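Local coordinates for alpha-catenin-like protein hmp-1 (PDB 5H5M) that links cadherin-bound beta-catenin to actin filaments at adherens junctions, and is required for cell migration and cell shape changes that enclose and elongate the worm embryo, at residues Leu237-Asp251 and Ser282-Val294. Numbering follows the deposited sequence.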
ATOM      1  N   LEU A 237      -0.728 -11.397  -0.511  1.00 21.06           N
ATOM      2  CA  LEU A 237      -1.899 -11.065  -1.314  1.00 20.86           C
ATOM      3  C   LEU A 237      -3.112 -10.665  -0.474  1.00 23.62           C
ATOM      4  O   LEU A 237      -3.831  -9.730  -0.827  1.00 23.42           O
ATOM      5  CB  LEU A 237      -2.261 -12.245  -2.218  1.00 28.65           C
ATOM      6  CG  LEU A 237      -3.520 -12.112  -3.079  1.00 33.52           C
ATOM      7  CD1 LEU A 237      -3.431 -10.889  -3.970  1.00 26.97           C
ATOM      8  CD2 LEU A 237      -3.720 -13.370  -3.912  1.00 27.96           C
ATOM      9  N   ASP A 238      -3.337 -11.360   0.635  1.00 22.30           N
ATOM     10  CA  ASP A 238      -4.509 -11.070   1.453  1.00 22.08           C
ATOM     11  C   ASP A 238      -4.452  -9.673   2.063  1.00 26.00           C
ATOM     12  O   ASP A 238      -5.463  -8.968   2.092  1.00 27.70           O
ATOM     13  CB  ASP A 238      -4.679 -12.099   2.561  1.00 23.78           C
ATOM     14  CG  ASP A 238      -5.970 -11.899   3.330  1.00 34.72           C
ATOM     15  OD1 ASP A 238      -5.918 -11.346   4.449  1.00 34.56           O
ATOM     16  OD2 ASP A 238      -7.040 -12.267   2.796  1.00 38.55           O
ATOM     17  N   ASP A 239      -3.280  -9.284   2.555  1.00 27.30           N
ATOM     18  CA  ASP A 239      -3.075  -7.925   3.050  1.00 26.70           C
ATOM     19  C   ASP A 239      -3.405  -6.900   1.970  1.00 28.42           C
ATOM     20  O   ASP A 239      -4.111  -5.917   2.222  1.00 22.80           O
ATOM     21  CB  ASP A 239      -1.637  -7.723   3.528  1.00 24.49           C
ATOM     22  CG  ASP A 239      -1.343  -8.455   4.818  1.00 25.20           C
ATOM     23  OD1 ASP A 239      -2.298  -8.766   5.558  1.00 27.55           O
ATOM     24  OD2 ASP A 239      -0.153  -8.710   5.094  1.00 26.04           O
ATOM     25  N   PHE A 240      -2.904  -7.139   0.762  1.00 21.59           N
ATOM     26  CA  PHE A 240      -3.110  -6.180  -0.312  1.00 25.01           C
ATOM     27  C   PHE A 240      -4.585  -6.049  -0.668  1.00 19.88           C
ATOM     28  O   PHE A 240      -5.074  -4.946  -0.879  1.00 21.17           O
ATOM     29  CB  PHE A 240      -2.310  -6.557  -1.557  1.00 20.11           C
ATOM     30  CG  PHE A 240      -2.393  -5.525  -2.643  1.00 24.30           C
ATOM     31  CD1 PHE A 240      -1.627  -4.372  -2.577  1.00 24.79           C
ATOM     32  CD2 PHE A 240      -3.258  -5.690  -3.715  1.00 20.50           C
ATOM     33  CE1 PHE A 240      -1.709  -3.410  -3.564  1.00 20.92           C
ATOM     34  CE2 PHE A 240      -3.341  -4.733  -4.707  1.00 17.99           C
ATOM     35  CZ  PHE A 240      -2.568  -3.590  -4.630  1.00 15.75           C
ATOM     36  N   LEU A 241      -5.292  -7.173  -0.720  1.00 19.01           N
ATOM     37  CA  LEU A 241      -6.705  -7.159  -1.073  1.00 18.86           C
ATOM     38  C   LEU A 241      -7.559  -6.573   0.047  1.00 20.16           C
ATOM     39  O   LEU A 241      -8.550  -5.891  -0.216  1.00 22.93           O
ATOM     40  CB  LEU A 241      -7.181  -8.570  -1.419  1.00 24.39           C
ATOM     41  CG  LEU A 241      -6.525  -9.211  -2.644  1.00 26.44           C
ATOM     42  CD1 LEU A 241      -7.205 -10.521  -2.977  1.00 23.11           C
ATOM     43  CD2 LEU A 241      -6.553  -8.271  -3.843  1.00 27.44           C
ATOM     44  N   ALA A 242      -7.175  -6.837   1.294  1.00 19.47           N
ATOM     45  CA  ALA A 242      -7.922  -6.335   2.445  1.00 20.97           C
ATOM     46  C   ALA A 242      -7.790  -4.819   2.561  1.00 23.89           C
ATOM     47  O   ALA A 242      -8.765  -4.119   2.840  1.00 23.05           O
ATOM     48  CB  ALA A 242      -7.451  -7.012   3.728  1.00 21.46           C
ATOM     49  N   VAL A 243      -6.578  -4.318   2.343  1.00 24.62           N
ATOM     50  CA  VAL A 243      -6.323  -2.884   2.368  1.00 23.53           C
ATOM     51  C   VAL A 243      -6.940  -2.200   1.145  1.00 22.10           C
ATOM     52  O   VAL A 243      -7.537  -1.130   1.263  1.00 26.19           O
ATOM     53  CB  VAL A 243      -4.808  -2.585   2.432  1.00 25.86           C
ATOM     54  CG1 VAL A 243      -4.530  -1.117   2.160  1.00 28.00           C
ATOM     55  CG2 VAL A 243      -4.242  -2.995   3.786  1.00 24.31           C
ATOM     56  N   SER A 244      -6.806  -2.827  -0.022  1.00 19.03           N
ATOM     57  CA  SER A 244      -7.406  -2.299  -1.247  1.00 21.74           C
ATOM     58  C   SER A 244      -8.908  -2.106  -1.082  1.00 25.06           C
ATOM     59  O   SER A 244      -9.453  -1.063  -1.445  1.00 25.11           O
ATOM     60  CB  SER A 244      -7.134  -3.222  -2.437  1.00 16.03           C
ATOM     61  OG  SER A 244      -5.776  -3.162  -2.834  1.00 22.55           O
ATOM     62  N   GLU A 245      -9.567  -3.115  -0.523  1.00 21.62           N
ATOM     63  CA  GLU A 245     -11.004  -3.052  -0.293  1.00 23.28           C
ATOM     64  C   GLU A 245     -11.356  -1.934   0.688  1.00 21.95           C
ATOM     65  O   GLU A 245     -12.308  -1.188   0.474  1.00 25.14           O
ATOM     66  CB  GLU A 245     -11.516  -4.396   0.225  1.00 23.84           C
ATOM     67  CG  GLU A 245     -13.006  -4.448   0.482  1.00 26.66           C
ATOM     68  CD  GLU A 245     -13.445  -5.782   1.055  1.00 35.08           C
ATOM     69  OE1 GLU A 245     -12.900  -6.824   0.628  1.00 40.01           O
ATOM     70  OE2 GLU A 245     -14.330  -5.788   1.936  1.00 38.86           O
ATOM     71  N   ALA A 246     -10.575  -1.818   1.757  1.00 22.00           N
ATOM     72  CA  ALA A 246     -10.806  -0.786   2.758  1.00 23.33           C
ATOM     73  C   ALA A 246     -10.552   0.607   2.185  1.00 23.33           C
ATOM     74  O   ALA A 246     -11.237   1.565   2.534  1.00 24.74           O
ATOM     75  CB  ALA A 246      -9.925  -1.026   3.982  1.00 23.71           C
ATOM     76  N   HIS A 247      -9.561   0.715   1.306  1.00 22.41           N
ATOM     77  CA  HIS A 247      -9.206   2.002   0.723  1.00 20.14           C
ATOM     78  C   HIS A 247     -10.245   2.462  -0.301  1.00 19.25           C
ATOM     79  O   HIS A 247     -10.504   3.656  -0.434  1.00 18.41           O
ATOM     80  CB  HIS A 247      -7.817   1.934   0.086  1.00 22.63           C
ATOM     81  CG  HIS A 247      -6.694   2.021   1.075  1.00 30.26           C
ATOM     82  ND1 HIS A 247      -5.378   2.159   0.698  1.00 21.88           N
ATOM     83  CD2 HIS A 247      -6.701   1.998   2.431  1.00 23.08           C
ATOM     84  CE1 HIS A 247      -4.616   2.219   1.780  1.00 21.36           C
ATOM     85  NE2 HIS A 247      -5.395   2.120   2.841  1.00 22.00           N
ATOM     86  N   ILE A 248     -10.833   1.511  -1.021  1.00 16.40           N
ATOM     87  CA  ILE A 248     -11.909   1.809  -1.962  1.00 24.21           C
ATOM     88  C   ILE A 248     -13.108   2.410  -1.223  1.00 30.06           C
ATOM     89  O   ILE A 248     -13.767   3.324  -1.723  1.00 32.66           O
ATOM     90  CB  ILE A 248     -12.339   0.544  -2.743  1.00 24.87           C
ATOM     91  CG1 ILE A 248     -11.266   0.163  -3.764  1.00 28.31           C
ATOM     92  CG2 ILE A 248     -13.657   0.767  -3.457  1.00 22.78           C
ATOM     93  CD1 ILE A 248     -11.522  -1.152  -4.460  1.00 28.41           C
ATOM     94  N   VAL A 249     -13.369   1.905  -0.020  1.00 27.13           N
ATOM     95  CA  VAL A 249     -14.413   2.457   0.838  1.00 20.80           C
ATOM     96  C   VAL A 249     -14.070   3.886   1.264  1.00 29.61           C
ATOM     97  O   VAL A 249     -14.919   4.778   1.199  1.00 29.68           O
ATOM     98  CB  VAL A 249     -14.632   1.582   2.090  1.00 23.13           C
ATOM     99  CG1 VAL A 249     -15.512   2.302   3.114  1.00 22.24           C
ATOM    100  CG2 VAL A 249     -15.234   0.240   1.698  1.00 18.83           C
ATOM    101  N   GLU A 250     -12.825   4.097   1.689  1.00 36.51           N
ATOM    102  CA  GLU A 250     -12.335   5.434   2.038  1.00 29.41           C
ATOM    103  C   GLU A 250     -12.496   6.423   0.886  1.00 26.63           C
ATOM    104  O   GLU A 250     -12.946   7.553   1.086  1.00 24.78           O
ATOM    105  CB  GLU A 250     -10.862   5.388   2.442  1.00 26.62           C
ATOM    106  CG  GLU A 250     -10.566   4.722   3.767  1.00 39.82           C
ATOM    107  CD  GLU A 250      -9.093   4.815   4.131  1.00 51.05           C
ATOM    108  OE1 GLU A 250      -8.669   4.148   5.099  1.00 53.59           O
ATOM    109  OE2 GLU A 250      -8.359   5.559   3.444  1.00 45.87           O
ATOM    110  N   ASP A 251     -12.111   5.994  -0.313  1.00 20.80           N
ATOM    111  CA  ASP A 251     -12.226   6.834  -1.503  1.00 26.16           C
ATOM    112  C   ASP A 251     -13.670   7.250  -1.755  1.00 23.25           C
ATOM    113  O   ASP A 251     -13.940   8.405  -2.083  1.00 31.95           O
ATOM    114  CB  ASP A 251     -11.681   6.111  -2.735  1.00 18.26           C
ATOM    115  CG  ASP A 251     -10.196   5.847  -2.650  1.00 34.10           C
ATOM    116  OD1 ASP A 251      -9.502   6.552  -1.883  1.00 32.93           O
ATOM    117  OD2 ASP A 251      -9.723   4.933  -3.361  1.00 37.38           O
ATOM    118  N   SER A 282      -8.857   7.336  -7.981  1.00 29.50           N
ATOM    119  CA  SER A 282      -8.191   6.446  -7.029  1.00 25.12           C
ATOM    120  C   SER A 282      -8.807   5.055  -7.063  1.00 24.33           C
ATOM    121  O   SER A 282      -8.097   4.050  -7.084  1.00 29.31           O
ATOM    122  CB  SER A 282      -8.261   7.010  -5.606  1.00 21.87           C
ATOM    123  OG  SER A 282      -7.536   8.223  -5.489  1.00 32.17           O
ATOM    124  N   ILE A 283     -10.134   5.007  -7.058  1.00 28.19           N
ATOM    125  CA  ILE A 283     -10.861   3.746  -7.099  1.00 23.53           C
ATOM    126  C   ILE A 283     -10.505   2.947  -8.350  1.00 19.42           C
ATOM    127  O   ILE A 283     -10.244   1.747  -8.278  1.00 23.41           O
ATOM    128  CB  ILE A 283     -12.377   3.985  -7.043  1.00 22.63           C
ATOM    129  CG1 ILE A 283     -12.757   4.543  -5.672  1.00 22.24           C
ATOM    130  CG2 ILE A 283     -13.139   2.699  -7.326  1.00 24.18           C
ATOM    131  CD1 ILE A 283     -14.231   4.793  -5.488  1.00 29.14           C
ATOM    132  N   ARG A 284     -10.473   3.622  -9.494  1.00 22.45           N
ATOM    133  CA  ARG A 284     -10.121   2.966 -10.748  1.00 28.30           C
ATOM    134  C   ARG A 284      -8.709   2.382 -10.683  1.00 35.70           C
ATOM    135  O   ARG A 284      -8.493   1.219 -11.032  1.00 29.41           O
ATOM    136  CB  ARG A 284     -10.233   3.944 -11.920  1.00 23.69           C
ATOM    137  CG  ARG A 284      -9.830   3.335 -13.252  1.00 28.62           C
ATOM    138  CD  ARG A 284      -9.947   4.326 -14.402  1.00 29.98           C
ATOM    139  NE  ARG A 284      -9.516   3.723 -15.661  1.00 41.03           N
ATOM    140  CZ  ARG A 284     -10.333   3.130 -16.528  1.00 51.21           C
ATOM    141  NH1 ARG A 284     -11.636   3.071 -16.285  1.00 50.80           N
ATOM    142  NH2 ARG A 284      -9.846   2.604 -17.645  1.00 53.17           N
ATOM    143  N   GLY A 285      -7.759   3.196 -10.228  1.00 28.43           N
ATOM    144  CA  GLY A 285      -6.375   2.780 -10.121  1.00 28.39           C
ATOM    145  C   GLY A 285      -6.179   1.589  -9.201  1.00 28.46           C
ATOM    146  O   GLY A 285      -5.485   0.635  -9.553  1.00 29.09           O
ATOM    147  N   ARG A 286      -6.794   1.645  -8.024  1.00 26.23           N
ATOM    148  CA  ARG A 286      -6.692   0.562  -7.052  1.00 28.88           C
ATOM    149  C   ARG A 286      -7.330  -0.721  -7.579  1.00 28.89           C
ATOM    150  O   ARG A 286      -6.787  -1.814  -7.404  1.00 24.62           O
ATOM    151  CB  ARG A 286      -7.352   0.959  -5.730  1.00 26.24           C
ATOM    152  CG  ARG A 286      -6.701   2.131  -5.008  1.00 28.66           C
ATOM    153  CD  ARG A 286      -7.257   2.254  -3.595  1.00 22.68           C
ATOM    154  NE  ARG A 286      -7.331   3.636  -3.132  1.00 17.99           N
ATOM    155  CZ  ARG A 286      -6.339   4.279  -2.521  1.00 19.17           C
ATOM    156  NH1 ARG A 286      -5.179   3.671  -2.303  1.00 19.44           N
ATOM    157  NH2 ARG A 286      -6.506   5.535  -2.133  1.00 23.39           N
ATOM    158  N   ALA A 287      -8.486  -0.579  -8.219  1.00 22.71           N
ATOM    159  CA  ALA A 287      -9.206  -1.716  -8.776  1.00 23.47           C
ATOM    160  C   ALA A 287      -8.378  -2.421  -9.840  1.00 28.26           C
ATOM    161  O   ALA A 287      -8.351  -3.651  -9.905  1.00 37.72           O
ATOM    162  CB  ALA A 287     -10.547  -1.267  -9.357  1.00 19.21           C
ATOM    163  N   LEU A 288      -7.698  -1.641 -10.672  1.00 25.16           N
ATOM    164  CA  LEU A 288      -6.872  -2.209 -11.729  1.00 27.28           C
ATOM    165  C   LEU A 288      -5.621  -2.871 -11.152  1.00 29.84           C
ATOM    166  O   LEU A 288      -5.134  -3.872 -11.686  1.00 33.35           O
ATOM    167  CB  LEU A 288      -6.496  -1.136 -12.753  1.00 19.38           C
ATOM    168  CG  LEU A 288      -7.642  -0.722 -13.684  1.00 36.75           C
ATOM    169  CD1 LEU A 288      -7.212   0.371 -14.660  1.00 22.36           C
ATOM    170  CD2 LEU A 288      -8.180  -1.933 -14.435  1.00 26.11           C
ATOM    171  N   ARG A 289      -5.103  -2.315 -10.060  1.00 17.53           N
ATOM    172  CA  ARG A 289      -3.982  -2.932  -9.354  1.00 26.19           C
ATOM    173  C   ARG A 289      -4.390  -4.291  -8.785  1.00 25.53           C
ATOM    174  O   ARG A 289      -3.625  -5.252  -8.847  1.00 21.87           O
ATOM    175  CB  ARG A 289      -3.475  -2.012  -8.242  1.00 16.57           C
ATOM    176  CG  ARG A 289      -2.540  -0.921  -8.729  1.00 18.46           C
ATOM    177  CD  ARG A 289      -1.148  -1.486  -9.009  1.00 18.39           C
ATOM    178  NE  ARG A 289      -0.433  -1.778  -7.768  1.00 26.57           N
ATOM    179  CZ  ARG A 289       0.417  -2.787  -7.607  1.00 29.81           C
ATOM    180  NH1 ARG A 289       0.669  -3.624  -8.606  1.00 30.63           N
ATOM    181  NH2 ARG A 289       1.010  -2.966  -6.436  1.00 18.13           N
ATOM    182  N   VAL A 290      -5.601  -4.361  -8.241  1.00 20.45           N
ATOM    183  CA  VAL A 290      -6.161  -5.615  -7.745  1.00 19.48           C
ATOM    184  C   VAL A 290      -6.225  -6.656  -8.865  1.00 23.63           C
ATOM    185  O   VAL A 290      -5.877  -7.818  -8.665  1.00 27.26           O
ATOM    186  CB  VAL A 290      -7.572  -5.404  -7.145  1.00 23.95           C
ATOM    187  CG1 VAL A 290      -8.317  -6.733  -7.003  1.00 26.32           C
ATOM    188  CG2 VAL A 290      -7.477  -4.694  -5.809  1.00 14.50           C
ATOM    189  N   CYS A 291      -6.656  -6.230 -10.048  1.00 17.69           N
ATOM    190  CA  CYS A 291      -6.698  -7.119 -11.208  1.00 22.72           C
ATOM    191  C   CYS A 291      -5.309  -7.635 -11.576  1.00 23.72           C
ATOM    192  O   CYS A 291      -5.128  -8.832 -11.806  1.00 24.47           O
ATOM    193  CB  CYS A 291      -7.326  -6.412 -12.413  1.00 19.98           C
ATOM    194  SG  CYS A 291      -9.087  -6.029 -12.221  1.00 30.81           S
ATOM    195  N   ASP A 292      -4.335  -6.730 -11.635  1.00 20.18           N
ATOM    196  CA  ASP A 292      -2.958  -7.096 -11.979  1.00 19.90           C
ATOM    197  C   ASP A 292      -2.375  -8.124 -11.017  1.00 27.34           C
ATOM    198  O   ASP A 292      -1.796  -9.128 -11.433  1.00 35.47           O
ATOM    199  CB  ASP A 292      -2.057  -5.861 -11.993  1.00 20.87           C
ATOM    200  CG  ASP A 292      -2.321  -4.956 -13.175  1.00 37.54           C
ATOM    201  OD1 ASP A 292      -2.910  -5.431 -14.168  1.00 43.97           O
ATOM    202  OD2 ASP A 292      -1.932  -3.770 -13.111  1.00 45.18           O
ATOM    203  N   VAL A 293      -2.538  -7.860  -9.725  1.00 25.52           N
ATOM    204  CA  VAL A 293      -1.911  -8.655  -8.678  1.00 23.27           C
ATOM    205  C   VAL A 293      -2.542 -10.042  -8.552  1.00 21.76           C
ATOM    206  O   VAL A 293      -1.848 -11.027  -8.307  1.00 29.94           O
ATOM    207  CB  VAL A 293      -1.980  -7.910  -7.324  1.00 25.84           C
ATOM    208  CG1 VAL A 293      -1.553  -8.804  -6.181  1.00 30.74           C
ATOM    209  CG2 VAL A 293      -1.106  -6.663  -7.368  1.00 18.41           C
ATOM    210  N   VAL A 294      -3.853 -10.126  -8.739  1.00 25.76           N
ATOM    211  CA  VAL A 294      -4.537 -11.409  -8.619  1.00 25.44           C
ATOM    212  C   VAL A 294      -4.323 -12.258  -9.873  1.00 23.88           C
ATOM    213  O   VAL A 294      -4.121 -13.471  -9.778  1.00 20.21           O
ATOM    214  CB  VAL A 294      -6.046 -11.230  -8.356  1.00 25.41           C
ATOM    215  CG1 VAL A 294      -6.724 -12.574  -8.265  1.00 16.80           C
ATOM    216  CG2 VAL A 294      -6.270 -10.453  -7.068  1.00 15.38           C
TER
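Phe240 packs against Val290 where two antiparallel helices meet, 9.6 Å between axes at closest approach and 167° between directions, inside the M domain of this vinculin-family protein, whose helical bundles they help build. Its chi1 of -175° sets CG opposite the backbone N and carries the ring into a hollow walled by Arg289 CB, Val290 and Val293; CE2 meets Val293 CG2 at 4.0 Å, and the Val290 backbone N lies at the ring edge. Beside it, Val290 is a two-pronged bump: CG1 rests on Leu241 CD2, while CG2 fills the dip over Ser244 CB at 3.7 Å. Ser244 OG turns back to Phe240 O, which also accepts the Ser244 N-H from the opposite face. Leu237 CD1 closes one end against Val293 CG1 (3.6 Å); at the other, Asp251 CB sits on Ile283 CG1 (3.5 Å). Arg286 reaches across to Asp251 side-on, NE to OD2 (2.7 Å, nearly straight at 173°) and NH2 to OD1 (3.2 Å), while His247 CB covers one guanidinium face. Asp121 also pairs with Arg286, and Arg254 with Asp251. A leucine in place of Arg286 would probably leave Asp251 without its cross-helix mate and Asp121 without this partner. The contact is mostly apolar at one end; at the other, Ile248 and Ile283 pack beside a buried, shared ion pair that probably favours the charged forms of both groups.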